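Local structure of UDP-glucose:anthocyanidin 3-O-glucosyltransferase (Clitoria ternatea, 4REL) at residues A[15-20]-A[134-139]; A[212-217]-A[237-242]; A[286-291]-A[390-395]. The protein is a glycosyltransferase of the GT-B fold, built from two Rossmann-like domains that face each other across a cleft. One frame throughout, in Å; residues are numbered along the deposited sequence.

Interaction 1 (A[15-20]-A[134-139]). With KMP (3,5,7-trihydroxy-2-(4-hydroxyphenyl)-4H-chromen-4-one), chain B.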
loop_
_atom_site.group_PDB
_atom_site.type_symbol
_atom_site.label_atom_id
_atom_site.label_comp_id
_atom_site.label_asym_id
_atom_site.label_seq_id
_atom_site.Cartn_x
_atom_site.Cartn_y
_atom_site.Cartn_z
ATOM N N GLY A 15 5.553 7.728 -4.453
ATOM C CA GLY A 15 5.982 6.864 -3.359
ATOM C C GLY A 15 5.517 5.419 -3.331
ATOM O O GLY A 15 6.024 4.579 -4.073
ATOM N N SER A 16 4.529 5.145 -2.486
ATOM C CA SER A 16 4.144 3.775 -2.156
ATOM C C SER A 16 3.508 3.017 -3.314
ATOM O O SER A 16 3.405 1.792 -3.279
ATOM C CB SER A 16 3.183 3.778 -0.963
ATOM O OG SER A 16 1.981 4.458 -1.290
ATOM N N HIS A 17 3.065 3.738 -4.337
ATOM C CA HIS A 17 2.493 3.068 -5.503
ATOM C C HIS A 17 3.539 2.546 -6.479
ATOM O O HIS A 17 3.214 1.756 -7.359
ATOM C CB HIS A 17 1.542 4.004 -6.240
ATOM C CG HIS A 17 0.290 4.293 -5.477
ATOM N ND1 HIS A 17 -0.937 3.816 -5.867
ATOM C CD2 HIS A 17 0.091 4.988 -4.331
ATOM C CE1 HIS A 17 -1.857 4.226 -5.001
ATOM N NE2 HIS A 17 -1.255 4.925 -4.058
ATOM N N LEU A 18 4.781 2.990 -6.325
ATOM C CA LEU A 18 5.814 2.697 -7.314
ATOM C C LEU A 18 6.454 1.300 -7.201
ATOM O O LEU A 18 6.451 0.541 -8.179
ATOM C CB LEU A 18 6.859 3.823 -7.358
ATOM C CG LEU A 18 6.283 5.116 -7.943
ATOM C CD1 LEU A 18 7.092 6.342 -7.522
ATOM C CD2 LEU A 18 6.219 4.994 -9.473
ATOM N N PRO A 19 6.994 0.941 -6.022
ATOM C CA PRO A 19 7.577 -0.407 -5.984
ATOM C C PRO A 19 6.613 -1.579 -6.309
ATOM O O PRO A 19 7.037 -2.494 -7.019
ATOM C CB PRO A 19 8.129 -0.514 -4.555
ATOM C CG PRO A 19 8.385 0.908 -4.146
ATOM C CD PRO A 19 7.264 1.694 -4.779
ATOM N N PRO A 20 5.352 -1.561 -5.817
ATOM C CA PRO A 20 4.508 -2.721 -6.146
ATOM C C PRO A 20 4.257 -2.902 -7.644
ATOM O O PRO A 20 4.162 -4.047 -8.110
ATOM C CB PRO A 20 3.179 -2.414 -5.439
ATOM C CG PRO A 20 3.525 -1.436 -4.366
ATOM C CD PRO A 20 4.677 -0.633 -4.884
ATOM N N PHE A 134 -4.352 -1.952 -11.858
ATOM C CA PHE A 134 -3.561 -2.519 -10.764
ATOM C C PHE A 134 -3.985 -1.828 -9.468
ATOM O O PHE A 134 -4.128 -0.598 -9.432
ATOM C CB PHE A 134 -2.066 -2.289 -11.047
ATOM C CG PHE A 134 -1.132 -2.803 -9.966
ATOM C CD1 PHE A 134 -1.005 -4.164 -9.725
ATOM C CD2 PHE A 134 -0.354 -1.913 -9.221
ATOM C CE1 PHE A 134 -0.122 -4.636 -8.752
ATOM C CE2 PHE A 134 0.535 -2.377 -8.242
ATOM C CZ PHE A 134 0.643 -3.751 -8.010
ATOM N N TRP A 135 -4.177 -2.617 -8.412
ATOM C CA TRP A 135 -4.676 -2.112 -7.128
ATOM C C TRP A 135 -3.710 -2.421 -5.989
ATOM O O TRP A 135 -3.744 -3.519 -5.419
ATOM C CB TRP A 135 -6.027 -2.762 -6.824
ATOM C CG TRP A 135 -6.735 -2.151 -5.652
ATOM C CD1 TRP A 135 -6.787 -2.638 -4.380
ATOM C CD2 TRP A 135 -7.491 -0.933 -5.653
ATOM N NE1 TRP A 135 -7.531 -1.793 -3.583
ATOM C CE2 TRP A 135 -7.979 -0.748 -4.348
ATOM C CE3 TRP A 135 -7.809 0.006 -6.638
ATOM C CZ2 TRP A 135 -8.769 0.353 -3.997
ATOM C CZ3 TRP A 135 -8.584 1.097 -6.292
ATOM C CH2 TRP A 135 -9.057 1.262 -4.976
ATOM N N PRO A 136 -2.834 -1.459 -5.650
ATOM C CA PRO A 136 -1.853 -1.704 -4.591
ATOM C C PRO A 136 -2.313 -1.161 -3.233
ATOM O O PRO A 136 -1.506 -1.012 -2.322
ATOM C CB PRO A 136 -0.635 -0.924 -5.089
ATOM C CG PRO A 136 -1.256 0.292 -5.729
ATOM C CD PRO A 136 -2.504 -0.257 -6.435
ATOM N N ASN A 137 -3.596 -0.860 -3.106
ATOM C CA ASN A 137 -4.122 -0.321 -1.859
ATOM C C ASN A 137 -4.718 -1.425 -1.020
ATOM O O ASN A 137 -4.522 -2.604 -1.315
ATOM C CB ASN A 137 -5.153 0.745 -2.195
ATOM C CG ASN A 137 -4.733 1.542 -3.406
ATOM O OD1 ASN A 137 -5.369 1.491 -4.470
ATOM N ND2 ASN A 137 -3.602 2.226 -3.277
ATOM N N VAL A 138 -5.421 -1.061 0.044
ATOM C CA VAL A 138 -6.081 -2.067 0.852
ATOM C C VAL A 138 -7.101 -2.773 -0.031
ATOM O O VAL A 138 -7.964 -2.135 -0.634
ATOM C CB VAL A 138 -6.726 -1.442 2.105
ATOM C CG1 VAL A 138 -7.381 -2.521 2.964
ATOM C CG2 VAL A 138 -5.654 -0.719 2.901
ATOM N N SER A 139 -6.964 -4.089 -0.146
ATOM C CA SER A 139 -7.814 -4.871 -1.041
ATOM C C SER A 139 -9.299 -4.592 -0.800
ATOM O O SER A 139 -10.043 -4.293 -1.732
ATOM C CB SER A 139 -7.527 -6.367 -0.859
ATOM O OG SER A 139 -7.715 -6.748 0.497
HETATM C C1 KMP B . -8.146 6.376 -0.377
HETATM C C2 KMP B . -7.072 5.561 -0.690
HETATM C C3 KMP B . -5.750 6.182 -0.924
HETATM C C4 KMP B . -5.612 7.648 -0.813
HETATM C C5 KMP B . -6.749 8.382 -0.499
HETATM C C6 KMP B . -7.982 7.757 -0.287
HETATM C C9 KMP B . -4.565 5.360 -1.259
HETATM C C10 KMP B . -3.281 6.064 -1.480
HETATM C C11 KMP B . -3.249 7.558 -1.349
HETATM C C14 KMP B . -1.995 8.349 -1.551
HETATM C C15 KMP B . -0.853 7.799 -2.131
HETATM C C16 KMP B . 0.290 8.564 -2.299
HETATM C C17 KMP B . 0.305 9.887 -1.886
HETATM C C18 KMP B . -0.828 10.445 -1.309
HETATM C C19 KMP B . -1.974 9.678 -1.147
HETATM O O12 KMP B . -4.396 8.256 -1.024
HETATM O O13 KMP B . -4.659 4.113 -1.352
HETATM O O24 KMP B . 1.434 10.633 -2.050
HETATM O O27 KMP B . -2.181 5.319 -1.779
HETATM O O29 KMP B . -9.062 8.528 0.018
HETATM O O30 KMP B . -7.211 4.210 -0.784
HETATM O O HOH W 1 -0.507 2.166 -1.697
#
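His17 and Pro136 mark the closest backbone approach, CA to CA 6.5 Å, where the turn leading into helix 18-31 faces the end of strand 131-135. Both belong to the N-terminal Rossmann-like domain of the GT-B fold, beside the pocket that holds KMP. The His17 side chain reaches across with CG beside the backbone N (chi1 -69°). Its ring crosses Pro136 at about a right angle, and ND1 lies 3.5 Å from Pro136 CG. ND1 is also hydrogen-bonded to Asp114, which helps fix the ring rotation. Asn137 also crosses the His17 side chain at about a right angle. Its amide plane is turned 55° from the imidazole, and ND2 sits 3.2 Å from His17 CE1. Three residues on, Pro20 CB packs at the edge of the Phe134 ring, 3.9 Å from CZ, and lies 4.1 Å from Pro136 CB. A water reaches Ser16 OG and Pro136 O, but both bonds are weak. KMP lies beyond the polar ends of His17 and Asn137. O13 of KMP is 2.9 Å from Asn137 ND2. O27 meets the imidazole edge in a very short hydrogen bond, 2.5 Å from His17 NE2.

Interaction 2 (A[212-217]-A[237-242])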
loop_
_atom_site.group_PDB
_atom_site.type_symbol
_atom_site.label_atom_id
_atom_site.label_comp_id
_atom_site.label_asym_id
_atom_site.label_seq_id
_atom_site.Cartn_x
_atom_site.Cartn_y
_atom_site.Cartn_z
ATOM N N ASN A 212 -2.937 -6.521 -5.516
ATOM C CA ASN A 212 -1.606 -6.784 -4.974
ATOM C C ASN A 212 -1.729 -7.359 -3.564
ATOM O O ASN A 212 -1.271 -6.758 -2.596
ATOM C CB ASN A 212 -0.831 -5.462 -4.910
ATOM C CG ASN A 212 0.665 -5.660 -4.771
ATOM O OD1 ASN A 212 1.255 -6.511 -5.447
ATOM N ND2 ASN A 212 1.291 -4.876 -3.886
ATOM N N PHE A 213 -2.352 -8.523 -3.441
ATOM C CA PHE A 213 -2.596 -9.095 -2.122
ATOM C C PHE A 213 -2.846 -10.600 -2.204
ATOM O O PHE A 213 -2.671 -11.214 -3.253
ATOM C CB PHE A 213 -3.786 -8.381 -1.466
ATOM C CG PHE A 213 -3.807 -8.499 0.032
ATOM C CD1 PHE A 213 -2.720 -8.079 0.783
ATOM C CD2 PHE A 213 -4.910 -9.028 0.683
ATOM C CE1 PHE A 213 -2.721 -8.184 2.168
ATOM C CE2 PHE A 213 -4.921 -9.148 2.066
ATOM C CZ PHE A 213 -3.830 -8.723 2.810
ATOM N N PHE A 214 -3.254 -11.184 -1.084
ATOM C CA PHE A 214 -3.484 -12.617 -0.980
ATOM C C PHE A 214 -4.987 -12.875 -0.933
ATOM O O PHE A 214 -5.651 -12.503 0.033
ATOM C CB PHE A 214 -2.837 -13.146 0.311
ATOM C CG PHE A 214 -1.421 -12.658 0.538
ATOM C CD1 PHE A 214 -0.358 -13.221 -0.159
ATOM C CD2 PHE A 214 -1.155 -11.659 1.464
ATOM C CE1 PHE A 214 0.943 -12.775 0.053
ATOM C CE2 PHE A 214 0.141 -11.211 1.687
ATOM C CZ PHE A 214 1.191 -11.769 0.978
ATOM N N ALA A 215 -5.527 -13.509 -1.972
ATOM C CA ALA A 215 -6.965 -13.749 -2.051
ATOM C C ALA A 215 -7.482 -14.509 -0.831
ATOM O O ALA A 215 -8.597 -14.269 -0.361
ATOM C CB ALA A 215 -7.301 -14.509 -3.331
ATOM N N GLU A 216 -6.649 -15.414 -0.319
ATOM C CA GLU A 216 -7.008 -16.263 0.817
ATOM C C GLU A 216 -7.236 -15.478 2.108
ATOM O O GLU A 216 -7.843 -15.987 3.052
ATOM C CB GLU A 216 -5.930 -17.339 1.018
ATOM C CG GLU A 216 -5.829 -18.359 -0.117
ATOM C CD GLU A 216 -4.971 -17.899 -1.296
ATOM O OE1 GLU A 216 -4.595 -16.707 -1.362
ATOM O OE2 GLU A 216 -4.668 -18.749 -2.161
ATOM N N LEU A 217 -6.768 -14.235 2.149
ATOM C CA LEU A 217 -6.934 -13.387 3.335
ATOM C C LEU A 217 -8.147 -12.471 3.274
ATOM O O LEU A 217 -8.566 -11.926 4.294
ATOM C CB LEU A 217 -5.686 -12.529 3.576
ATOM C CG LEU A 217 -4.491 -13.162 4.275
ATOM C CD1 LEU A 217 -3.490 -12.070 4.660
ATOM C CD2 LEU A 217 -4.943 -13.919 5.507
ATOM N N VAL A 237 0.624 -12.275 -6.066
ATOM C CA VAL A 237 1.320 -12.210 -4.785
ATOM C C VAL A 237 2.194 -10.964 -4.721
ATOM O O VAL A 237 3.019 -10.733 -5.610
ATOM C CB VAL A 237 2.180 -13.481 -4.573
ATOM C CG1 VAL A 237 3.201 -13.279 -3.470
ATOM C CG2 VAL A 237 1.283 -14.670 -4.259
ATOM N N PRO A 238 2.015 -10.156 -3.666
ATOM C CA PRO A 238 2.695 -8.859 -3.522
ATOM C C PRO A 238 4.150 -8.953 -3.084
ATOM O O PRO A 238 4.841 -7.935 -3.098
ATOM C CB PRO A 238 1.886 -8.165 -2.414
ATOM C CG PRO A 238 1.297 -9.292 -1.624
ATOM C CD PRO A 238 0.971 -10.346 -2.641
ATOM N N LEU A 239 4.594 -10.143 -2.680
ATOM C CA LEU A 239 5.967 -10.347 -2.232
ATOM C C LEU A 239 6.953 -9.924 -3.308
ATOM O O LEU A 239 6.676 -10.078 -4.501
ATOM C CB LEU A 239 6.199 -11.817 -1.866
ATOM C CG LEU A 239 5.357 -12.318 -0.691
ATOM C CD1 LEU A 239 5.646 -13.790 -0.402
ATOM C CD2 LEU A 239 5.608 -11.463 0.542
ATOM N N PRO A 240 8.109 -9.382 -2.891
ATOM C CA PRO A 240 9.101 -8.885 -3.851
ATOM C C PRO A 240 9.777 -10.007 -4.624
ATOM O O PRO A 240 10.173 -11.018 -4.036
ATOM C CB PRO A 240 10.135 -8.185 -2.958
ATOM C CG PRO A 240 10.000 -8.860 -1.623
ATOM C CD PRO A 240 8.524 -9.151 -1.493
ATOM N N CYS A 241 9.897 -9.837 -5.934
ATOM C CA CYS A 241 10.756 -10.711 -6.715
ATOM C C CYS A 241 12.192 -10.254 -6.462
ATOM O O CYS A 241 12.422 -9.087 -6.150
ATOM C CB CYS A 241 10.408 -10.635 -8.203
ATOM S SG CYS A 241 10.736 -9.036 -8.948
ATOM N N PRO A 242 13.164 -11.171 -6.582
ATOM C CA PRO A 242 14.551 -10.830 -6.238
ATOM C C PRO A 242 15.094 -9.579 -6.938
ATOM O O PRO A 242 15.901 -8.866 -6.335
ATOM C CB PRO A 242 15.344 -12.080 -6.658
ATOM C CG PRO A 242 14.397 -12.905 -7.489
ATOM C CD PRO A 242 13.030 -12.580 -6.985
HETATM O O HOH W 2 4.061 -5.246 -3.270
#
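Pro238 is wedged between Asn212 and Phe214, joining the loop after strand 208-211 to the loop after strand 233-235. Its CB lies against the amide end of Asn212, 3.5 Å from OD1, and at a like distance from the backbone O of the same residue. The next atom, CG, turns to the aromatic side of the wedge and comes 3.6 Å from Phe214 CZ, over one face of that ring. CD closes the pyrrolidine and also lies over this face. It stands 4.0 Å from the Phe214 centroid and 27° off the ring normal, a CH-pi contact. CD also approaches the backbone O of Phe213 at 3.8 Å.

Phe214 has CG beside its backbone N (chi1 -47°), and its ring meets Pro238 with one face. The same ring meets Leu239 CD2 at its edge, 4.4 Å from CZ, and Val237 CG1 lies near CE1. Asn212 CG, anti to the backbone N (chi1 -162°), lies by Pro238 CB. A water joins the polar atoms of the two loops. It accepts from Asn212 ND2 at 2.9 Å and donates to Pro238 O at 2.8 Å.

The contact lies where the two halves of the enzyme meet. Asn23 and Lys27 of helix 18-31, in the N-terminal domain, bond to Leu239 O. From the C-terminal domain, Met350 of helix 346-354 touches Phe214, Pro238 and Leu239, while Val422 of helix 409-425 packs on Phe214.

Interaction 3 (A[286-291]-A[390-395])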
loop_
_atom_site.group_PDB
_atom_site.type_symbol
_atom_site.label_atom_id
_atom_site.label_comp_id
_atom_site.label_asym_id
_atom_site.label_seq_id
_atom_site.Cartn_x
_atom_site.Cartn_y
_atom_site.Cartn_z
ATOM N N ALA A 286 6.557 8.684 22.218
ATOM C CA ALA A 286 7.800 8.621 22.993
ATOM C C ALA A 286 7.553 8.350 24.483
ATOM O O ALA A 286 8.196 7.476 25.073
ATOM C CB ALA A 286 8.634 9.892 22.805
ATOM N N GLU A 287 6.624 9.088 25.090
ATOM C CA GLU A 287 6.322 8.896 26.510
ATOM C C GLU A 287 5.876 7.470 26.822
ATOM O O GLU A 287 6.293 6.880 27.828
ATOM C CB GLU A 287 5.235 9.879 26.953
ATOM C CG GLU A 287 5.696 11.318 26.950
ATOM C CD GLU A 287 4.590 12.278 27.316
ATOM O OE1 GLU A 287 3.415 11.846 27.372
ATOM O OE2 GLU A 287 4.894 13.466 27.545
ATOM N N ALA A 288 5.017 6.927 25.962
ATOM C CA ALA A 288 4.481 5.579 26.157
ATOM C C ALA A 288 5.575 4.541 25.981
ATOM O O ALA A 288 5.671 3.594 26.752
ATOM C CB ALA A 288 3.341 5.303 25.196
ATOM N N LEU A 289 6.403 4.716 24.960
ATOM C CA LEU A 289 7.495 3.773 24.739
ATOM C C LEU A 289 8.423 3.750 25.945
ATOM O O LEU A 289 8.763 2.679 26.451
ATOM C CB LEU A 289 8.272 4.126 23.467
ATOM C CG LEU A 289 7.623 3.734 22.141
ATOM C CD1 LEU A 289 8.475 4.230 20.969
ATOM C CD2 LEU A 289 7.421 2.228 22.046
ATOM N N GLU A 290 8.811 4.927 26.426
ATOM C CA GLU A 290 9.710 4.995 27.577
ATOM C C GLU A 290 9.068 4.388 28.821
ATOM O O GLU A 290 9.687 3.593 29.525
ATOM C CB GLU A 290 10.142 6.441 27.871
ATOM C CG GLU A 290 11.054 6.539 29.086
ATOM C CD GLU A 290 11.715 7.892 29.237
ATOM O OE1 GLU A 290 11.400 8.818 28.456
ATOM O OE2 GLU A 290 12.571 8.026 30.139
ATOM N N GLU A 291 7.824 4.766 29.088
ATOM C CA GLU A 291 7.153 4.303 30.294
ATOM C C GLU A 291 6.903 2.795 30.253
ATOM O O GLU A 291 6.939 2.134 31.287
ATOM C CB GLU A 291 5.844 5.069 30.516
ATOM C CG GLU A 291 5.511 5.310 31.980
ATOM C CD GLU A 291 4.280 4.550 32.436
ATOM O OE1 GLU A 291 3.259 4.575 31.715
ATOM O OE2 GLU A 291 4.335 3.925 33.519
ATOM N N PHE A 390 -2.841 8.374 19.372
ATOM C CA PHE A 390 -1.818 8.002 20.334
ATOM C C PHE A 390 -1.919 8.873 21.570
ATOM O O PHE A 390 -1.944 10.099 21.478
ATOM C CB PHE A 390 -0.414 8.154 19.742
ATOM C CG PHE A 390 -0.049 7.082 18.754
ATOM C CD1 PHE A 390 0.026 5.751 19.149
ATOM C CD2 PHE A 390 0.240 7.407 17.438
ATOM C CE1 PHE A 390 0.376 4.756 18.238
ATOM C CE2 PHE A 390 0.585 6.421 16.525
ATOM C CZ PHE A 390 0.657 5.099 16.923
ATOM N N THR A 391 -2.005 8.225 22.721
ATOM C CA THR A 391 -1.882 8.903 24.005
ATOM C C THR A 391 -0.928 8.041 24.804
ATOM O O THR A 391 -0.763 6.866 24.501
ATOM C CB THR A 391 -3.208 8.949 24.766
ATOM O OG1 THR A 391 -3.619 7.611 25.078
ATOM C CG2 THR A 391 -4.299 9.635 23.938
ATOM N N LYS A 392 -0.314 8.591 25.839
ATOM C CA LYS A 392 0.619 7.796 26.641
ATOM C C LYS A 392 -0.063 6.599 27.295
ATOM O O LYS A 392 0.340 5.461 27.091
ATOM C CB LYS A 392 1.324 8.644 27.703
ATOM C CG LYS A 392 2.311 7.845 28.557
ATOM C CD LYS A 392 2.964 8.710 29.626
ATOM C CE LYS A 392 1.948 9.216 30.632
ATOM N NZ LYS A 392 2.555 10.154 31.623
ATOM N N ASN A 393 -1.110 6.844 28.070
ATOM C CA ASN A 393 -1.761 5.747 28.776
ATOM C C ASN A 393 -2.387 4.711 27.857
ATOM O O ASN A 393 -2.265 3.516 28.099
ATOM C CB ASN A 393 -2.781 6.283 29.789
ATOM C CG ASN A 393 -2.114 7.015 30.952
ATOM O OD1 ASN A 393 -0.900 6.909 31.157
ATOM N ND2 ASN A 393 -2.910 7.758 31.720
ATOM N N GLY A 394 -3.029 5.168 26.787
ATOM C CA GLY A 394 -3.693 4.256 25.870
ATOM C C GLY A 394 -2.722 3.362 25.126
ATOM O O GLY A 394 -2.945 2.162 24.992
ATOM N N PHE A 395 -1.638 3.955 24.640
ATOM C CA PHE A 395 -0.633 3.221 23.878
ATOM C C PHE A 395 0.109 2.226 24.780
ATOM O O PHE A 395 0.394 1.104 24.358
ATOM C CB PHE A 395 0.318 4.221 23.208
ATOM C CG PHE A 395 1.329 3.604 22.278
ATOM C CD1 PHE A 395 1.104 2.383 21.664
ATOM C CD2 PHE A 395 2.510 4.272 22.014
ATOM C CE1 PHE A 395 2.048 1.839 20.823
ATOM C CE2 PHE A 395 3.463 3.735 21.168
ATOM C CZ PHE A 395 3.230 2.516 20.568
HETATM O O HOH W 3 0.502 4.732 31.487
#
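Beside the close pair Ala288 and Lys392, Asn393 OD1 accepts a short hydrogen bond, 2.6 Å, from a water that also donates to Glu291 OE1 at 2.8 Å. In the conformer described, the water would link the two helices. Glu291 has two deposited conformers, so its half of the bridge is doubtful.

Away from the water the contact is close and largely apolar. Ala288 and Lys392 have CA atoms only 4.5 Å apart. The small side chain of Ala288 is consistent with this approach. Its CB fits against Lys392 O at 3.6 Å and reaches Phe395 CD2 at 3.4 Å. Phe395 CG, anti to the backbone N (chi1 -174°), also lies near Ala288 CB. Leu289 CG stands near Phe395 CE2, further along the same ring. One face of the Phe395 ring carries Phe390 CE1 over its centre, and Val285 of helix 279-292 touches Phe395 too.

Lys392 also has two conformers. In the one described, its chain crosses Glu287 at about a right angle, with CD 3.7 Å from Glu287 CB. A bend at chi3 (64°) precedes the ammonium. In this conformer Glu287 OE1 and Lys392 NZ stand 4.7 Å apart, not in contact, and any attraction between them is uncertain.

The second helix begins at this point. Thr391 is its N-cap, and its OG1 accepts from Gly394 N at 3.0 Å. A side-chain-capped helix start thus packs on helix 279-292, the helix of the beta-alpha-beta crossover between strands 266-270 and 296-299, in the C-terminal Rossmann-like domain of the GT-B fold.

The three contacts follow one another along the chain, each closing before the next opens. Interactions 1 and 2 are neighbours, with centres 11 Å apart. They touch: Asn212 N probably bonds to Trp135 O at 3.1 Å, and the Asn212 side chain packs on Pro20 and Phe134. Strands 131-135 and 208-211, which lead into them, are adjacent in the seven-stranded parallel sheet. Strand 233-235 follows at its edge. Interaction 3 belongs to the other domain, with its six-stranded sheet. Its centre is about 31 Å from that of interaction 1 and 33 Å from that of interaction 2. Interaction 1 thus borders the KMP pocket, interaction 2 the domain junction, and interaction 3 a remote helix pair.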